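Local atomic coordinates of CglIIR protein (PDB entry 6F1S), a protein that probably serves as the helicase-like, NTP-hydrolysing motor subunit (DEAD-Z1 type) of the CglI restriction endonuclease, of which this chain is the C-terminal domain. Residues 39-43 / 94-98; 121-127 / 157-161. All coordinates share one frame; numbering follows the deposited sequence.

Interaction 1. Residues 39-43 / 94-98; sequences LLAYL and MVLRT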
# COMPACT_ATOMS: atom_id res chain seq x y z
N LEU A 39 -11.17 -3.38 2.49
CA LEU A 39 -10.63 -2.71 1.31
C LEU A 39 -11.50 -2.96 0.08
O LEU A 39 -11.73 -2.05 -0.73
CB LEU A 39 -9.19 -3.15 1.04
CG LEU A 39 -8.14 -2.70 2.07
CD1 LEU A 39 -6.75 -3.19 1.68
CD2 LEU A 39 -8.14 -1.18 2.22
N LEU A 40 -12.00 -4.18 -0.07
CA LEU A 40 -12.87 -4.51 -1.19
C LEU A 40 -14.23 -3.81 -1.10
O LEU A 40 -14.82 -3.45 -2.12
CB LEU A 40 -13.06 -6.02 -1.30
CG LEU A 40 -11.83 -6.80 -1.76
CD1 LEU A 40 -12.13 -8.29 -1.81
CD2 LEU A 40 -11.33 -6.30 -3.11
N ALA A 41 -14.74 -3.62 0.12
CA ALA A 41 -15.98 -2.87 0.30
C ALA A 41 -15.75 -1.40 -0.03
O ALA A 41 -16.63 -0.74 -0.57
CB ALA A 41 -16.51 -3.01 1.72
N TYR A 42 -14.55 -0.91 0.28
CA TYR A 42 -14.20 0.47 -0.04
C TYR A 42 -14.10 0.65 -1.55
O TYR A 42 -14.62 1.63 -2.10
CB TYR A 42 -12.88 0.87 0.64
CG TYR A 42 -12.51 2.33 0.47
CD1 TYR A 42 -11.96 2.80 -0.72
CD2 TYR A 42 -12.69 3.24 1.50
CE1 TYR A 42 -11.62 4.12 -0.88
CE2 TYR A 42 -12.36 4.57 1.35
CZ TYR A 42 -11.82 5.01 0.16
OH TYR A 42 -11.48 6.33 -0.00
N LEU A 43 -13.44 -0.29 -2.21
CA LEU A 43 -13.24 -0.25 -3.66
C LEU A 43 -14.56 -0.15 -4.41
O LEU A 43 -14.68 0.57 -5.39
CB LEU A 43 -12.47 -1.49 -4.11
CG LEU A 43 -12.43 -1.82 -5.60
CD1 LEU A 43 -11.87 -0.66 -6.41
CD2 LEU A 43 -11.61 -3.08 -5.82
N MSE A 94 -5.51 7.48 -2.51
CA MSE A 94 -5.40 6.04 -2.37
C MSE A 94 -5.83 5.31 -3.64
O MSE A 94 -6.91 5.55 -4.18
CB MSE A 94 -6.22 5.54 -1.17
CG MSE A 94 -6.02 4.05 -0.91
SE MSE A 94 -6.68 3.41 0.82
CE MSE A 94 -8.59 3.32 0.42
N VAL A 95 -4.95 4.43 -4.10
CA VAL A 95 -5.20 3.64 -5.30
C VAL A 95 -5.23 2.16 -4.93
O VAL A 95 -4.29 1.64 -4.33
CB VAL A 95 -4.13 3.91 -6.38
CG1 VAL A 95 -4.34 3.02 -7.59
CG2 VAL A 95 -4.14 5.39 -6.78
N LEU A 96 -6.33 1.50 -5.26
CA LEU A 96 -6.52 0.08 -5.00
C LEU A 96 -6.56 -0.68 -6.30
O LEU A 96 -7.42 -0.43 -7.14
CB LEU A 96 -7.82 -0.17 -4.22
CG LEU A 96 -8.08 0.61 -2.93
CD1 LEU A 96 -9.45 0.23 -2.34
CD2 LEU A 96 -6.98 0.37 -1.91
N ARG A 97 -5.63 -1.61 -6.48
CA ARG A 97 -5.61 -2.48 -7.66
C ARG A 97 -5.82 -3.93 -7.26
O ARG A 97 -5.20 -4.41 -6.30
CB ARG A 97 -4.29 -2.35 -8.43
CG ARG A 97 -3.88 -0.94 -8.77
CD ARG A 97 -4.74 -0.34 -9.86
NE ARG A 97 -4.17 0.93 -10.29
CZ ARG A 97 -4.87 1.92 -10.81
NH1 ARG A 97 -6.19 1.80 -10.96
NH2 ARG A 97 -4.27 3.05 -11.16
N THR A 98 -6.66 -4.63 -7.99
CA THR A 98 -6.86 -6.05 -7.73
C THR A 98 -6.41 -6.89 -8.92
O THR A 98 -6.02 -6.34 -9.96
CB THR A 98 -8.33 -6.34 -7.39
OG1 THR A 98 -9.16 -5.97 -8.50
CG2 THR A 98 -8.75 -5.54 -6.15
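Met94, modelled as selenomethionine, lays its terminal methyl over one face of the Tyr42 ring, with CE 3.6 Å from the ring centroid and 19° off the ring normal. This CH-pi contact leans toward the rim, and the nearest ring atom, Tyr42 CE1, is 3.4 Å from Met94 CE. The Met94 chain leaves the strand extended and bends at chi3 (78°), which turns the methyl onto the ring. Next along the strand face, Leu96 rests CD1 against the helix, 3.6 Å from Leu39 O and 3.9 Å from Leu43 CB. Leu96 CD1 also approaches the Tyr42 ring obliquely, 3.9 Å from Tyr42 CD1. At the far end Leu43 and Thr98 touch tip to tip, Leu43 CD2 lying 3.8 Å from Thr98 CG2, while Leu40 CD2 grazes the same methyl. Farther out, Ser50 on the neighbouring strand hydrogen-bonds Tyr42 OH and so holds the hydroxyl end of the ring, and Ile60 backs both Leu39 and Met94. The segments 39-43 and 94-98 run at 105° to each other, where helix 32-46 packs on a face of the sheet. The union is apolar: it rests on aliphatic packing and one methyl-on-ring CH-pi contact, while the tyrosine hydroxyl finds its polar partner in Ser50.

Interaction 2. Residues 121-127 / 157-161; sequences EVAHPLL and IKLPG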
# COMPACT_ATOMS: atom_id res chain seq x y z
N GLU A 121 1.93 12.38 -9.21
CA GLU A 121 1.31 12.87 -7.98
C GLU A 121 2.34 13.53 -7.07
O GLU A 121 3.16 12.86 -6.46
CB GLU A 121 0.62 11.73 -7.23
CG GLU A 121 -0.03 12.16 -5.92
CD GLU A 121 -1.00 13.31 -6.10
OE1 GLU A 121 -0.74 14.40 -5.54
OE2 GLU A 121 -2.03 13.13 -6.79
N VAL A 122 2.28 14.86 -6.98
CA VAL A 122 3.26 15.60 -6.18
C VAL A 122 2.61 16.44 -5.08
O VAL A 122 3.30 17.10 -4.32
CB VAL A 122 4.12 16.53 -7.06
CG1 VAL A 122 5.01 15.70 -7.99
CG2 VAL A 122 3.25 17.48 -7.86
N ALA A 123 1.28 16.40 -5.01
CA ALA A 123 0.56 17.16 -3.99
C ALA A 123 0.09 16.27 -2.85
O ALA A 123 0.34 16.56 -1.68
CB ALA A 123 -0.63 17.88 -4.61
N HIS A 124 -0.60 15.19 -3.19
CA HIS A 124 -1.18 14.31 -2.18
C HIS A 124 -0.21 13.22 -1.73
O HIS A 124 0.44 12.58 -2.56
CB HIS A 124 -2.45 13.64 -2.72
CG HIS A 124 -3.56 14.60 -3.02
ND1 HIS A 124 -4.37 15.15 -2.04
CD2 HIS A 124 -4.01 15.10 -4.20
CE1 HIS A 124 -5.26 15.95 -2.60
NE2 HIS A 124 -5.06 15.94 -3.91
N PRO A 125 -0.11 13.02 -0.41
CA PRO A 125 0.51 11.78 0.07
C PRO A 125 -0.20 10.61 -0.59
O PRO A 125 -1.43 10.60 -0.63
CB PRO A 125 0.26 11.82 1.58
CG PRO A 125 0.08 13.26 1.89
CD PRO A 125 -0.58 13.88 0.69
N LEU A 126 0.56 9.66 -1.12
CA LEU A 126 -0.02 8.62 -1.97
C LEU A 126 0.14 7.22 -1.37
O LEU A 126 1.25 6.82 -1.00
CB LEU A 126 0.62 8.68 -3.36
CG LEU A 126 0.13 7.65 -4.38
CD1 LEU A 126 -1.35 7.84 -4.67
CD2 LEU A 126 0.94 7.74 -5.67
N LEU A 127 -0.96 6.49 -1.28
CA LEU A 127 -0.93 5.08 -0.91
C LEU A 127 -1.49 4.23 -2.04
O LEU A 127 -2.65 4.38 -2.45
CB LEU A 127 -1.73 4.83 0.38
CG LEU A 127 -1.91 3.36 0.82
CD1 LEU A 127 -0.60 2.73 1.26
CD2 LEU A 127 -2.97 3.21 1.92
N ILE A 157 3.99 3.49 -0.61
CA ILE A 157 3.76 4.84 -0.13
C ILE A 157 4.69 5.83 -0.80
O ILE A 157 5.78 5.47 -1.24
CB ILE A 157 3.94 4.94 1.40
CG1 ILE A 157 5.36 4.53 1.78
CG2 ILE A 157 2.92 4.07 2.12
CD1 ILE A 157 5.65 4.59 3.26
N LYS A 158 4.25 7.08 -0.88
CA LYS A 158 5.03 8.14 -1.48
C LYS A 158 4.60 9.47 -0.88
O LYS A 158 3.43 9.84 -0.96
CB LYS A 158 4.87 8.15 -3.00
CG LYS A 158 5.63 9.24 -3.73
CD LYS A 158 5.48 9.08 -5.24
CE LYS A 158 6.25 10.14 -6.00
NZ LYS A 158 5.59 11.46 -5.91
N LEU A 159 5.54 10.17 -0.26
CA LEU A 159 5.26 11.49 0.32
C LEU A 159 5.44 12.57 -0.75
O LEU A 159 6.24 12.41 -1.67
CB LEU A 159 6.16 11.75 1.53
CG LEU A 159 5.84 10.96 2.82
CD1 LEU A 159 6.94 11.12 3.85
CD2 LEU A 159 4.52 11.37 3.41
N PRO A 160 4.67 13.67 -0.63
CA PRO A 160 4.74 14.74 -1.64
C PRO A 160 6.08 15.47 -1.63
O PRO A 160 6.73 15.56 -0.59
CB PRO A 160 3.59 15.67 -1.25
CG PRO A 160 3.36 15.41 0.21
CD PRO A 160 3.68 13.96 0.42
N GLY A 161 6.49 15.98 -2.79
CA GLY A 161 7.78 16.62 -2.93
C GLY A 161 8.55 16.12 -4.14
O GLY A 161 7.96 15.56 -5.07
O HOH W 1 3.11 11.86 -3.30
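Lys158 runs extended from its backbone, CG anti to the backbone N (chi1 179°), and turns only at chi4 (-73°), a final kink that brings its ammonium to the main chain of Glu121. There Lys158 NZ donates to Glu121 O at 2.9 Å, approaching 21° out of the carbonyl plane; a lysine thereby ties down the residue at which the chain leaves helix 112-120. Behind this side-chain bond the two backbones pair in antiparallel fashion. Leu126 and Lys158 form a hydrogen-bonded pair: Leu126 N gives to Lys158 O at 2.9 Å in a nearly straight bond, and Lys158 N returns a more bent one to Leu126 O at 3.0 Å. Leu127 and Ile157 follow as a non-hydrogen-bonded pair, their side chains crossing with Leu127 CD1 3.9 Å from Ile157 CG2.

On the other side of the Leu126–Lys158 pair, both chains are loop, and different chemistry takes over. Water 1 lies between the carbonyls, 2.9 Å from His124 O and 3.1 Å from Lys158 O, placed to donate to them, although it has more acceptors in reach than protons. Pro160 packs against the carbonyls of loop 121-125, its CB 3.4 Å from Ala123 O and equally close to Val122 O, while its CD meets Pro125 CG at 4.0 Å. Within the turn, Glu121 OE1 accepts a bent bond from Ala123 N, on the anti side and out of the carboxylate plane, and OE2 of the same carboxylate forms a salt bridge with Arg93.

The pairing thus joins the start of strand 126-132 to the end of strand 152-158, close to the last modelled residue. Lys158 also makes a weak hydrogen bond to Ser118 O at the end of helix 112-120. On the face of Leu127 and Ile157, helix 54-61 packs on Leu127 and Phe76 of helix 73-86 on Ile157; Phe83 of that same helix meets Pro160.

Both contacts build on the same mixed sheet, with centres about 18 Å apart, and they illustrate its two modes of cohesion. Interaction 1 is helix-on-sheet packing, made by apolar side chains on one face; it is partly buried, with Leu39, Met94 and Leu96 inside and its other touching residues partly exposed. Interaction 2 is strand-to-strand pairing inside the sheet, carried by main-chain hydrogen bonds, a lysine and a water; it is buried at its strand end but runs out to exposed Val122, Ala123 and Gly161. They meet where strands 92-100 and 126-132 are neighbours: Val95 N lies 2.8 Å from Leu127 O, a probable hydrogen bond that carries the sheet from one contact to the other.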